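Side-chain contacts in lipase (Rhizopus niveus, PDB 1LGY), which hydrolyses the ester bonds of triacylglycerols and their partial glycerides, with a strong preference for the outer 1 and 3 positions: residues 9-12 with 13-17; 68-71 with 72-75; 56-59 with 60-63; 38-41 with 42-45; 21-24 with 25-28. One frame throughout, in Å; residues are numbered along the deposited sequence.

Contact 1: 9-12 with 13-17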
loop_
_atom_site.group_PDB
_atom_site.type_symbol
_atom_site.label_atom_id
_atom_site.label_comp_id
_atom_site.label_asym_id
_atom_site.label_seq_id
_atom_site.Cartn_x
_atom_site.Cartn_y
_atom_site.Cartn_z
ATOM N N ALA A 9 -14.087 -7.078 12.772
ATOM C CA ALA A 9 -14.406 -6.914 11.372
ATOM C C ALA A 9 -15.416 -7.938 10.915
ATOM O O ALA A 9 -15.442 -9.114 11.274
ATOM C CB ALA A 9 -13.155 -7.043 10.532
ATOM N N THR A 10 -16.325 -7.366 10.150
ATOM C CA THR A 10 -17.431 -8.062 9.533
ATOM C C THR A 10 -16.781 -8.944 8.500
ATOM O O THR A 10 -15.808 -8.516 7.883
ATOM C CB THR A 10 -18.348 -6.947 8.986
ATOM O OG1 THR A 10 -19.646 -7.485 8.987
ATOM C CG2 THR A 10 -18.104 -6.534 7.597
ATOM N N THR A 11 -17.273 -10.147 8.240
ATOM C CA THR A 11 -16.528 -11.029 7.355
ATOM C C THR A 11 -16.424 -10.407 5.959
ATOM O O THR A 11 -15.440 -10.553 5.244
ATOM C CB THR A 11 -17.211 -12.416 7.343
ATOM O OG1 THR A 11 -18.344 -12.339 6.493
ATOM C CG2 THR A 11 -17.719 -12.831 8.723
ATOM N N ALA A 12 -17.399 -9.579 5.619
ATOM C CA ALA A 12 -17.452 -8.835 4.369
ATOM C C ALA A 12 -16.248 -7.950 4.119
ATOM O O ALA A 12 -15.814 -7.850 2.958
ATOM C CB ALA A 12 -18.684 -7.973 4.382
ATOM N N GLN A 13 -15.762 -7.377 5.250
ATOM C CA GLN A 13 -14.556 -6.568 5.345
ATOM C C GLN A 13 -13.346 -7.462 5.383
ATOM O O GLN A 13 -12.288 -7.083 4.899
ATOM C CB GLN A 13 -14.435 -5.748 6.608
ATOM C CG GLN A 13 -15.456 -4.668 6.722
ATOM C CD GLN A 13 -15.544 -4.000 8.092
ATOM O OE1 GLN A 13 -15.682 -2.781 8.191
ATOM N NE2 GLN A 13 -15.520 -4.731 9.200
ATOM N N ILE A 14 -13.428 -8.648 5.966
ATOM C CA ILE A 14 -12.269 -9.530 5.954
ATOM C C ILE A 14 -12.018 -10.079 4.565
ATOM O O ILE A 14 -10.895 -10.357 4.164
ATOM C CB ILE A 14 -12.494 -10.657 6.915
ATOM C CG1 ILE A 14 -12.901 -10.065 8.257
ATOM C CG2 ILE A 14 -11.220 -11.467 7.075
ATOM C CD1 ILE A 14 -13.228 -11.101 9.343
ATOM N N GLN A 15 -13.087 -10.169 3.807
ATOM C CA GLN A 15 -13.027 -10.598 2.442
ATOM C C GLN A 15 -12.450 -9.524 1.588
ATOM O O GLN A 15 -11.667 -9.813 0.687
ATOM C CB GLN A 15 -14.402 -10.920 1.921
ATOM C CG GLN A 15 -14.680 -12.388 2.169
ATOM C CD GLN A 15 -16.106 -12.670 2.612
ATOM O OE1 GLN A 15 -17.051 -12.648 1.819
ATOM N NE2 GLN A 15 -16.270 -12.959 3.907
ATOM N N GLU A 16 -12.834 -8.284 1.882
ATOM C CA GLU A 16 -12.341 -7.173 1.095
ATOM C C GLU A 16 -10.863 -6.989 1.337
ATOM O O GLU A 16 -10.120 -6.832 0.388
ATOM C CB GLU A 16 -13.012 -5.881 1.461
ATOM C CG GLU A 16 -13.413 -5.106 0.205
ATOM C CD GLU A 16 -13.352 -3.567 0.316
ATOM O OE1 GLU A 16 -13.475 -2.998 1.422
ATOM O OE2 GLU A 16 -13.177 -2.940 -0.750
ATOM N N PHE A 17 -10.436 -7.002 2.595
ATOM C CA PHE A 17 -9.039 -6.843 2.968
ATOM C C PHE A 17 -8.229 -8.034 2.456
ATOM O O PHE A 17 -7.002 -7.923 2.314
ATOM C CB PHE A 17 -8.916 -6.778 4.484
ATOM C CG PHE A 17 -9.557 -5.606 5.254
ATOM C CD1 PHE A 17 -9.576 -4.298 4.762
ATOM C CD2 PHE A 17 -10.052 -5.837 6.523
ATOM C CE1 PHE A 17 -10.070 -3.253 5.541
ATOM C CE2 PHE A 17 -10.546 -4.803 7.303
ATOM C CZ PHE A 17 -10.555 -3.508 6.818
#
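The first turn of helix 11-26 folds back against the residues that lead into it, a local helix-start contact at the surface of the lipase. Across it, Ala9 meets Ile14: Ala9 CB lies 3.8 Å from Ile14 CG1, and Ile14 CD1 reaches on to the Ala9 carbonyl oxygen. The Ile14 chain gets there because CG1 stands anti to its own carbonyl carbon (chi1 -51°), pointing back down the helix. Thr10 occupies the N-cap position, yet its hydroxyl makes no capping bond. Its carbonyl takes the first helical bonds, Thr10 O accepting from Ile14 N at 3.1 Å within the carbonyl plane and from Gln13 N at 2.9 Å from above that plane. The Thr10 methyl is pressed to the Gln13 chain, which it crosses at about a right angle, Thr10 CG2 to Gln13 CG 3.4 Å. One residue on, Gln15 N is bonded to Thr11 O at 2.8 Å, and the two side chains run side by side in the same direction on the exposed flank. The other flank faces the sheet: Ala9 packs on Val232 and Ile234 of strand 231-235, and Phe17, at the end of the segment, packs on Gln197 and Thr199 of strand 196-201.

Contact 2: 68-71 with 72-75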
loop_
_atom_site.group_PDB
_atom_site.type_symbol
_atom_site.label_atom_id
_atom_site.label_comp_id
_atom_site.label_asym_id
_atom_site.label_seq_id
_atom_site.Cartn_x
_atom_site.Cartn_y
_atom_site.Cartn_z
ATOM N N LEU A 68 -3.049 -2.119 -14.037
ATOM C CA LEU A 68 -3.819 -3.246 -14.526
ATOM C C LEU A 68 -5.246 -2.775 -14.736
ATOM O O LEU A 68 -5.700 -2.029 -13.882
ATOM C CB LEU A 68 -3.720 -4.321 -13.463
ATOM C CG LEU A 68 -4.524 -5.597 -13.641
ATOM C CD1 LEU A 68 -3.744 -6.619 -14.425
ATOM C CD2 LEU A 68 -4.810 -6.200 -12.276
ATOM N N ARG A 69 -5.973 -3.063 -15.818
ATOM C CA ARG A 69 -7.394 -2.710 -15.922
ATOM C C ARG A 69 -8.239 -3.983 -15.944
ATOM O O ARG A 69 -7.833 -5.068 -16.364
ATOM C CB ARG A 69 -7.629 -1.914 -17.181
ATOM C CG ARG A 69 -9.005 -1.309 -17.294
ATOM C CD ARG A 69 -9.151 -0.798 -18.678
ATOM N NE ARG A 69 -9.272 -1.905 -19.604
ATOM C CZ ARG A 69 -8.624 -1.893 -20.756
ATOM N NH1 ARG A 69 -7.858 -0.888 -21.136
ATOM N NH2 ARG A 69 -8.655 -2.959 -21.522
ATOM N N SER A 70 -9.444 -3.915 -15.402
ATOM C CA SER A 70 -10.360 -5.055 -15.298
ATOM C C SER A 70 -11.674 -4.450 -15.717
ATOM O O SER A 70 -12.262 -3.662 -14.961
ATOM C CB SER A 70 -10.558 -5.552 -13.888
ATOM O OG SER A 70 -11.682 -6.416 -13.783
ATOM N N ASP A 71 -12.096 -4.785 -16.945
ATOM C CA ASP A 71 -13.350 -4.263 -17.434
ATOM C C ASP A 71 -14.560 -4.818 -16.711
ATOM O O ASP A 71 -15.576 -4.147 -16.532
ATOM C CB ASP A 71 -13.410 -4.551 -18.893
ATOM C CG ASP A 71 -12.396 -3.717 -19.636
ATOM O OD1 ASP A 71 -12.238 -2.555 -19.298
ATOM O OD2 ASP A 71 -11.763 -4.217 -20.559
ATOM N N LYS A 72 -14.371 -6.035 -16.207
ATOM C CA LYS A 72 -15.407 -6.683 -15.450
ATOM C C LYS A 72 -15.709 -5.938 -14.157
ATOM O O LYS A 72 -16.846 -5.576 -13.890
ATOM C CB LYS A 72 -14.937 -8.075 -15.176
ATOM C CG LYS A 72 -16.118 -8.909 -14.738
ATOM C CD LYS A 72 -15.815 -10.399 -14.871
ATOM C CE LYS A 72 -16.035 -10.993 -16.279
ATOM N NZ LYS A 72 -15.075 -10.551 -17.281
ATOM N N GLN A 73 -14.681 -5.685 -13.346
ATOM C CA GLN A 73 -14.819 -4.981 -12.077
ATOM C C GLN A 73 -14.768 -3.469 -12.155
ATOM O O GLN A 73 -14.858 -2.791 -11.122
ATOM C CB GLN A 73 -13.742 -5.417 -11.128
ATOM C CG GLN A 73 -13.960 -6.857 -10.758
ATOM C CD GLN A 73 -12.664 -7.470 -10.299
ATOM O OE1 GLN A 73 -12.401 -7.671 -9.118
ATOM N NE2 GLN A 73 -11.829 -7.768 -11.272
ATOM N N LYS A 74 -14.665 -2.920 -13.369
ATOM C CA LYS A 74 -14.506 -1.492 -13.595
ATOM C C LYS A 74 -13.461 -0.841 -12.673
ATOM O O LYS A 74 -13.710 0.136 -11.971
ATOM C CB LYS A 74 -15.887 -0.841 -13.447
ATOM C CG LYS A 74 -16.756 -1.334 -14.594
ATOM C CD LYS A 74 -18.153 -0.789 -14.468
ATOM C CE LYS A 74 -18.999 -1.424 -15.567
ATOM N NZ LYS A 74 -18.862 -0.697 -16.824
ATOM N N THR A 75 -12.265 -1.419 -12.654
ATOM C CA THR A 75 -11.207 -0.926 -11.805
ATOM C C THR A 75 -9.913 -0.948 -12.573
ATOM O O THR A 75 -9.665 -1.802 -13.411
ATOM C CB THR A 75 -11.055 -1.799 -10.562
ATOM O OG1 THR A 75 -12.333 -1.982 -9.975
ATOM C CG2 THR A 75 -10.194 -1.122 -9.524
#
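A G1 beta bulge closes the tight connection between antiparallel strands 63-70 and 75-81, with Lys74 and Thr75 both set opposite Ser70. Lys74 takes the left-handed backbone conformation (phi 45°, psi 52°) that the first position of this bulge requires. Ser70 and Thr75 form a hydrogen-bonded pair: Ser70 N gives its hydrogen to Thr75 O at 2.9 Å, and Thr75 N returns one to Ser70 O at 3.2 Å. The Ser70 side chain then ties the turn together. With OG anti to the backbone N (chi1 165°), the hydroxyl oxygen leans over the loop, where it accepts from the backbone as well as the side chain of Gln73. Gln73 N lies 3.1 Å from Ser70 OG in an almost straight bond; Gln73 NE2 lies 2.9 Å from the same Ser70 OG, which is tilted from the amide plane. This hydroxyl is also hydrogen-bonded to Asp49, whose carboxylate holds Lys72 N too, so the loop is tied to the chain just ahead of strand 51-58. Arg69 and Asp71 reach toward each other in a salt bridge, although the bond from NE to OD1 is bent and weak. Both have stronger polar partners: Arg69 has Gln130, while Asp71 is bonded to Tyr137 and paired with Lys51. Gln73 is held at its other end too, OE1 meeting Lys19 of helix 11-26. On the strand side of the turn, Thr75 OG1 donates to Gln73 O at 2.9 Å, arriving from well above the carbonyl plane.

Contact 3: 56-59 with 60-63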
loop_
_atom_site.group_PDB
_atom_site.type_symbol
_atom_site.label_atom_id
_atom_site.label_comp_id
_atom_site.label_asym_id
_atom_site.label_seq_id
_atom_site.Cartn_x
_atom_site.Cartn_y
_atom_site.Cartn_z
ATOM N N PHE A 56 6.567 -1.230 -14.585
ATOM C CA PHE A 56 7.745 -0.375 -14.579
ATOM C C PHE A 56 8.608 -0.920 -13.446
ATOM O O PHE A 56 8.119 -1.385 -12.402
ATOM C CB PHE A 56 7.428 1.106 -14.295
ATOM C CG PHE A 56 6.412 1.346 -13.191
ATOM C CD1 PHE A 56 6.787 1.356 -11.835
ATOM C CD2 PHE A 56 5.064 1.466 -13.527
ATOM C CE1 PHE A 56 5.815 1.473 -10.838
ATOM C CE2 PHE A 56 4.101 1.579 -12.511
ATOM C CZ PHE A 56 4.475 1.581 -11.164
ATOM N N THR A 57 9.920 -0.845 -13.703
ATOM C CA THR A 57 10.897 -1.345 -12.761
ATOM C C THR A 57 11.954 -0.278 -12.524
ATOM O O THR A 57 12.419 0.347 -13.467
ATOM C CB THR A 57 11.544 -2.566 -13.350
ATOM O OG1 THR A 57 10.525 -3.544 -13.522
ATOM C CG2 THR A 57 12.678 -3.055 -12.484
ATOM N N SER A 58 12.419 -0.076 -11.300
ATOM C CA SER A 58 13.485 0.882 -11.070
ATOM C C SER A 58 14.658 0.055 -10.642
ATOM O O SER A 58 14.658 -0.386 -9.514
ATOM C CB SER A 58 13.117 1.886 -9.964
ATOM O OG SER A 58 14.207 2.723 -9.586
ATOM N N LEU A 59 15.677 -0.128 -11.487
ATOM C CA LEU A 59 16.786 -0.968 -11.134
ATOM C C LEU A 59 17.622 -0.411 -10.013
ATOM O O LEU A 59 18.175 -1.195 -9.218
ATOM C CB LEU A 59 17.620 -1.184 -12.345
ATOM C CG LEU A 59 16.954 -1.836 -13.529
ATOM C CD1 LEU A 59 17.996 -2.126 -14.525
ATOM C CD2 LEU A 59 16.279 -3.132 -13.153
ATOM N N LEU A 60 17.636 0.939 -9.947
ATOM C CA LEU A 60 18.299 1.707 -8.900
ATOM C C LEU A 60 17.773 1.347 -7.527
ATOM O O LEU A 60 18.568 0.791 -6.780
ATOM C CB LEU A 60 18.119 3.215 -9.166
ATOM C CG LEU A 60 18.748 3.665 -10.533
ATOM C CD1 LEU A 60 18.777 5.177 -10.599
ATOM C CD2 LEU A 60 20.184 3.104 -10.709
ATOM N N SER A 61 16.498 1.546 -7.171
ATOM C CA SER A 61 15.894 1.140 -5.892
ATOM C C SER A 61 15.052 -0.163 -5.822
ATOM O O SER A 61 14.466 -0.529 -4.800
ATOM C CB SER A 61 15.044 2.294 -5.435
ATOM O OG SER A 61 14.142 2.660 -6.470
ATOM N N ASP A 62 14.988 -0.943 -6.888
ATOM C CA ASP A 62 14.125 -2.121 -7.037
ATOM C C ASP A 62 12.659 -1.937 -6.608
ATOM O O ASP A 62 11.970 -2.757 -6.005
ATOM C CB ASP A 62 14.776 -3.296 -6.304
ATOM C CG ASP A 62 14.175 -4.652 -6.693
ATOM O OD1 ASP A 62 13.819 -4.932 -7.852
ATOM O OD2 ASP A 62 14.044 -5.452 -5.781
ATOM N N THR A 63 12.167 -0.805 -7.048
ATOM C CA THR A 63 10.796 -0.423 -6.870
ATOM C C THR A 63 10.138 -0.950 -8.152
ATOM O O THR A 63 10.516 -0.645 -9.274
ATOM C CB THR A 63 10.786 1.159 -6.702
ATOM O OG1 THR A 63 11.374 1.391 -5.419
ATOM C CG2 THR A 63 9.422 1.837 -6.672
#
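Ser58 and Ser61 turn their hydroxyls toward each other across a tight turn, and Ser58 OG meets Ser61 OG at 3.1 Å in a hydrogen bond in which either may be the donor. The two oxygens reach this meeting by different rotations. Ser58 carries OG anti to its backbone N (chi1 172°), which swings it forward over the loop; Ser61 tucks OG between its N and carbonyl carbon (chi1 53°), which turns it back toward the strand. From Ser61 the chain of hydroxyls continues to Thr63, whose OG1 lies 3.2 Å from Ser61 OG, again with the direction of the bond open. Ser61 OG therefore sits between two hydroxyl partners, and Gln118 of helix 110-133 adds a weak bond to Ser58 OG. Thr63 comes close to Ser58 as well, Thr63 CB to Ser58 CB 4.1 Å. This side is turned to helix 110-133, where Ser58 packs on Val119 and Ser61 on Ser115. Leu59 and Leu60, at the crest, are exposed. The Asp62 side chain sets off away from the strand, and its carboxylate is bonded to Asn64, with a long, weak ion pair to Arg81. Along the backbone, Ser58 N donates to Thr63 O at 2.8 Å, while Asp62 N reaches Ser58 O only by a strongly bent, weak bond. Asp62 has left-handed backbone angles, and it and Thr63 both face Ser58: a G1 beta bulge, here ending the hairpin connection between strands 51-58 and 63-70.

Contact 4: 38-41 with 42-45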
loop_
_atom_site.group_PDB
_atom_site.type_symbol
_atom_site.label_atom_id
_atom_site.label_comp_id
_atom_site.label_asym_id
_atom_site.label_seq_id
_atom_site.Cartn_x
_atom_site.Cartn_y
_atom_site.Cartn_z
ATOM N N TRP A 38 -0.499 -12.024 -16.694
ATOM C CA TRP A 38 -1.429 -12.119 -15.610
ATOM C C TRP A 38 -1.802 -13.575 -15.560
ATOM O O TRP A 38 -2.963 -13.955 -15.774
ATOM C CB TRP A 38 -2.606 -11.216 -15.932
ATOM C CG TRP A 38 -3.424 -10.858 -14.725
ATOM C CD1 TRP A 38 -4.761 -11.132 -14.648
ATOM C CD2 TRP A 38 -2.926 -10.255 -13.599
ATOM N NE1 TRP A 38 -5.112 -10.717 -13.458
ATOM C CE2 TRP A 38 -4.061 -10.192 -12.802
ATOM C CE3 TRP A 38 -1.711 -9.758 -13.127
ATOM C CZ2 TRP A 38 -3.976 -9.646 -11.536
ATOM C CZ3 TRP A 38 -1.644 -9.209 -11.842
ATOM C CH2 TRP A 38 -2.782 -9.155 -11.041
ATOM N N ASP A 39 -0.828 -14.432 -15.298
ATOM C CA ASP A 39 -1.208 -15.821 -15.201
ATOM C C ASP A 39 -0.659 -16.506 -13.960
ATOM O O ASP A 39 -0.149 -17.631 -13.932
ATOM C CB ASP A 39 -0.761 -16.535 -16.492
ATOM C CG ASP A 39 0.718 -16.650 -16.786
ATOM O OD1 ASP A 39 1.555 -16.299 -15.944
ATOM O OD2 ASP A 39 1.024 -17.111 -17.893
ATOM N N CYS A 40 -0.774 -15.773 -12.886
ATOM C CA CYS A 40 -0.232 -16.281 -11.665
ATOM C C CYS A 40 -1.403 -16.793 -10.838
ATOM O O CYS A 40 -2.555 -16.574 -11.231
ATOM C CB CYS A 40 0.569 -15.084 -11.148
ATOM S SG CYS A 40 -0.309 -13.872 -10.153
ATOM N N VAL A 41 -1.206 -17.472 -9.702
ATOM C CA VAL A 41 -2.325 -18.101 -9.032
ATOM C C VAL A 41 -3.112 -16.995 -8.405
ATOM O O VAL A 41 -4.259 -16.850 -8.786
ATOM C CB VAL A 41 -1.848 -19.106 -7.970
ATOM C CG1 VAL A 41 -3.077 -19.688 -7.268
ATOM C CG2 VAL A 41 -1.077 -20.251 -8.597
ATOM N N GLN A 42 -2.579 -16.145 -7.533
ATOM C CA GLN A 42 -3.298 -14.993 -7.009
ATOM C C GLN A 42 -3.923 -14.105 -8.062
ATOM O O GLN A 42 -5.010 -13.588 -7.849
ATOM C CB GLN A 42 -2.374 -14.135 -6.167
ATOM C CG GLN A 42 -1.924 -14.807 -4.890
ATOM C CD GLN A 42 -3.098 -15.422 -4.122
ATOM O OE1 GLN A 42 -4.166 -14.829 -3.964
ATOM N NE2 GLN A 42 -2.956 -16.649 -3.639
ATOM N N CYS A 43 -3.257 -14.009 -9.222
ATOM C CA CYS A 43 -3.668 -13.148 -10.327
ATOM C C CYS A 43 -5.074 -13.354 -10.824
ATOM O O CYS A 43 -5.924 -12.461 -10.940
ATOM C CB CYS A 43 -2.744 -13.338 -11.528
ATOM S SG CYS A 43 -1.199 -12.458 -11.269
ATOM N N GLN A 44 -5.173 -14.656 -11.055
ATOM C CA GLN A 44 -6.265 -15.248 -11.753
ATOM C C GLN A 44 -7.416 -15.503 -10.812
ATOM O O GLN A 44 -8.571 -15.541 -11.245
ATOM C CB GLN A 44 -5.640 -16.474 -12.409
ATOM C CG GLN A 44 -6.345 -17.128 -13.577
ATOM C CD GLN A 44 -6.672 -16.204 -14.754
ATOM O OE1 GLN A 44 -7.834 -16.140 -15.201
ATOM N NE2 GLN A 44 -5.672 -15.490 -15.306
ATOM N N LYS A 45 -7.057 -15.558 -9.515
ATOM C CA LYS A 45 -7.957 -15.780 -8.407
ATOM C C LYS A 45 -8.679 -14.526 -8.001
ATOM O O LYS A 45 -9.800 -14.637 -7.499
ATOM C CB LYS A 45 -7.230 -16.275 -7.159
ATOM C CG LYS A 45 -8.176 -16.672 -6.026
ATOM C CD LYS A 45 -7.577 -16.856 -4.619
ATOM C CE LYS A 45 -8.787 -17.263 -3.735
ATOM N NZ LYS A 45 -8.445 -17.323 -2.329
#
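The Cys43 side chain sits over one face of the Trp38 indole, and the disulfide it forms with Cys40 makes this the dense heart of the contact. Cys43 SG is 3.4 Å from the centroid of the six-membered ring of Trp38, only 17° off the ring normal, a sulfur-aromatic contact. Cys43 CB stands 3.7 Å from the same Trp38 centroid in a CH-pi contact, so both sit over the six-membered ring. The disulfide, Cys40 SG to Cys43 SG 2.0 Å, joins residues three apart at the start of helix 41-46. Cys40 sits at the N-cap with its sulfur turned between the backbone N and carbonyl carbon (chi1 87°), while Cys43 sends SG back from the first turn to meet it. The indole N-H is bonded too, Trp38 NE1 to Val47 O. Thr26 and Val32 pack round the cysteines and the tryptophan, closing the core side.

The outer side is much looser. Val41, Gln44 and Lys45 are exposed, and Lys45 runs out fully extended, its end leading away from Val41. Here the first helical bonds run from Gln44 N to Cys40 O at 3.3 Å and from Lys45 N to Val41 O at 3.2 Å, both long. Gln44 folds its amide back, Gln44 NE2 coming within 3.1 Å of Trp38 O. With a disulfide torsion chi3 of 88°, close to the relaxed value, the covalent link fastens the helix start to the preceding loop without evident torsional strain, and the Cys43 sulfur serves at the same time as a packing surface for the ring.

Contact 5: 21-24 with 25-28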
loop_
_atom_site.group_PDB
_atom_site.type_symbol
_atom_site.label_atom_id
_atom_site.label_comp_id
_atom_site.label_asym_id
_atom_site.label_seq_id
_atom_site.Cartn_x
_atom_site.Cartn_y
_atom_site.Cartn_z
ATOM N N ALA A 21 -4.832 -7.980 -0.249
ATOM C CA ALA A 21 -3.562 -8.529 0.106
ATOM C C ALA A 21 -3.137 -9.446 -1.030
ATOM O O ALA A 21 -2.018 -9.371 -1.518
ATOM C CB ALA A 21 -3.740 -9.288 1.362
ATOM N N GLY A 22 -4.069 -10.238 -1.579
ATOM C CA GLY A 22 -3.827 -11.114 -2.729
ATOM C C GLY A 22 -3.361 -10.399 -3.998
ATOM O O GLY A 22 -2.534 -10.946 -4.739
ATOM N N ILE A 23 -3.829 -9.176 -4.262
ATOM C CA ILE A 23 -3.392 -8.433 -5.414
ATOM C C ILE A 23 -2.031 -7.876 -5.097
ATOM O O ILE A 23 -1.127 -8.050 -5.898
ATOM C CB ILE A 23 -4.392 -7.310 -5.723
ATOM C CG1 ILE A 23 -5.755 -7.956 -6.110
ATOM C CG2 ILE A 23 -3.852 -6.447 -6.850
ATOM C CD1 ILE A 23 -6.881 -7.081 -6.711
ATOM N N ALA A 24 -1.815 -7.279 -3.923
ATOM C CA ALA A 24 -0.467 -6.857 -3.537
ATOM C C ALA A 24 0.542 -8.008 -3.650
ATOM O O ALA A 24 1.660 -7.752 -4.057
ATOM C CB ALA A 24 -0.485 -6.362 -2.121
ATOM N N ALA A 25 0.141 -9.284 -3.522
ATOM C CA ALA A 25 1.104 -10.392 -3.610
ATOM C C ALA A 25 1.587 -10.757 -4.984
ATOM O O ALA A 25 2.677 -11.264 -5.225
ATOM C CB ALA A 25 0.503 -11.618 -2.994
ATOM N N THR A 26 0.760 -10.355 -5.928
ATOM C CA THR A 26 1.027 -10.584 -7.330
ATOM C C THR A 26 2.199 -9.794 -7.812
ATOM O O THR A 26 2.877 -10.230 -8.734
ATOM C CB THR A 26 -0.199 -10.217 -8.205
ATOM O OG1 THR A 26 -0.418 -8.809 -8.156
ATOM C CG2 THR A 26 -1.438 -10.902 -7.698
ATOM N N ALA A 27 2.475 -8.663 -7.155
ATOM C CA ALA A 27 3.561 -7.808 -7.588
ATOM C C ALA A 27 4.929 -8.405 -7.384
ATOM O O ALA A 27 5.895 -7.889 -7.953
ATOM C CB ALA A 27 3.537 -6.479 -6.858
ATOM N N TYR A 28 4.980 -9.503 -6.596
ATOM C CA TYR A 28 6.217 -10.246 -6.384
ATOM C C TYR A 28 6.447 -11.393 -7.353
ATOM O O TYR A 28 7.474 -12.088 -7.281
ATOM C CB TYR A 28 6.278 -10.834 -5.014
ATOM C CG TYR A 28 6.402 -9.786 -3.925
ATOM C CD1 TYR A 28 7.652 -9.249 -3.599
ATOM C CD2 TYR A 28 5.250 -9.395 -3.231
ATOM C CE1 TYR A 28 7.741 -8.314 -2.580
ATOM C CE2 TYR A 28 5.358 -8.468 -2.197
ATOM C CZ TYR A 28 6.597 -7.927 -1.882
ATOM O OH TYR A 28 6.686 -6.977 -0.868
#
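The backbone bonding of helix 11-26 changes here from an i to i+4 bond, Ala25 N to Ala21 O at 2.9 Å, to the i to i+3 bonds Thr26 N to Ile23 O and, more weakly, Ala27 N to Ala24 O. Thr26 meets the residues just behind it with both branches. Its hydroxyl, set between the backbone N and carbonyl carbon (chi1 67°), turns back on Ile23 O; the modelled Thr26 OG1 to Ile23 O distance of 2.5 Å is implausibly short and its exact value doubtful. The Thr26 methyl CG2 rests 3.2 Å from Gly22 O. Ile23 O appears to receive both the backbone N and the hydroxyl of Thr26, the N from well above the carbonyl plane. OG1 is also hydrogen-bonded to Tyr66 OH, which links this part of the chain to strand 63-70. Within this alpha/beta-hydrolase fold the helix lies against the central sheet, and the contact is wholly buried: Ile23 packs on Tyr77 and Val79, Ala27 on Val79. Ala27 CB lies 3.6 Å from Ala24 O. Tyr28 follows, its ring bringing Tyr28 CD2 to within 4.0 Å of Ala24 O. Its OH is bonded to His144, and its side chain lies about 4 Å from that of the catalytic Ser145.

Followed from the N terminus, the five contacts come in series: each is local, between adjoining segments, and none nests within or crosses another. Contact 1 opens helix 11-26 beside strand 231-235, and contact 5 lies toward the other end of the same helix, close to the catalytic serine, their centres about 17 Å apart. Contact 4 then starts helix 41-46 and packs directly on contact 5, where Gln42, Trp38 and Cys43 meet Thr26. Contact 3 closes the loop between strands 51-58 and 63-70; contact 2 closes the next, between strands 63-70 and 75-81. Contact 2 touches contact 4 through Leu68 and Trp38, bringing strand 63-70 against the loop before helix 41-46.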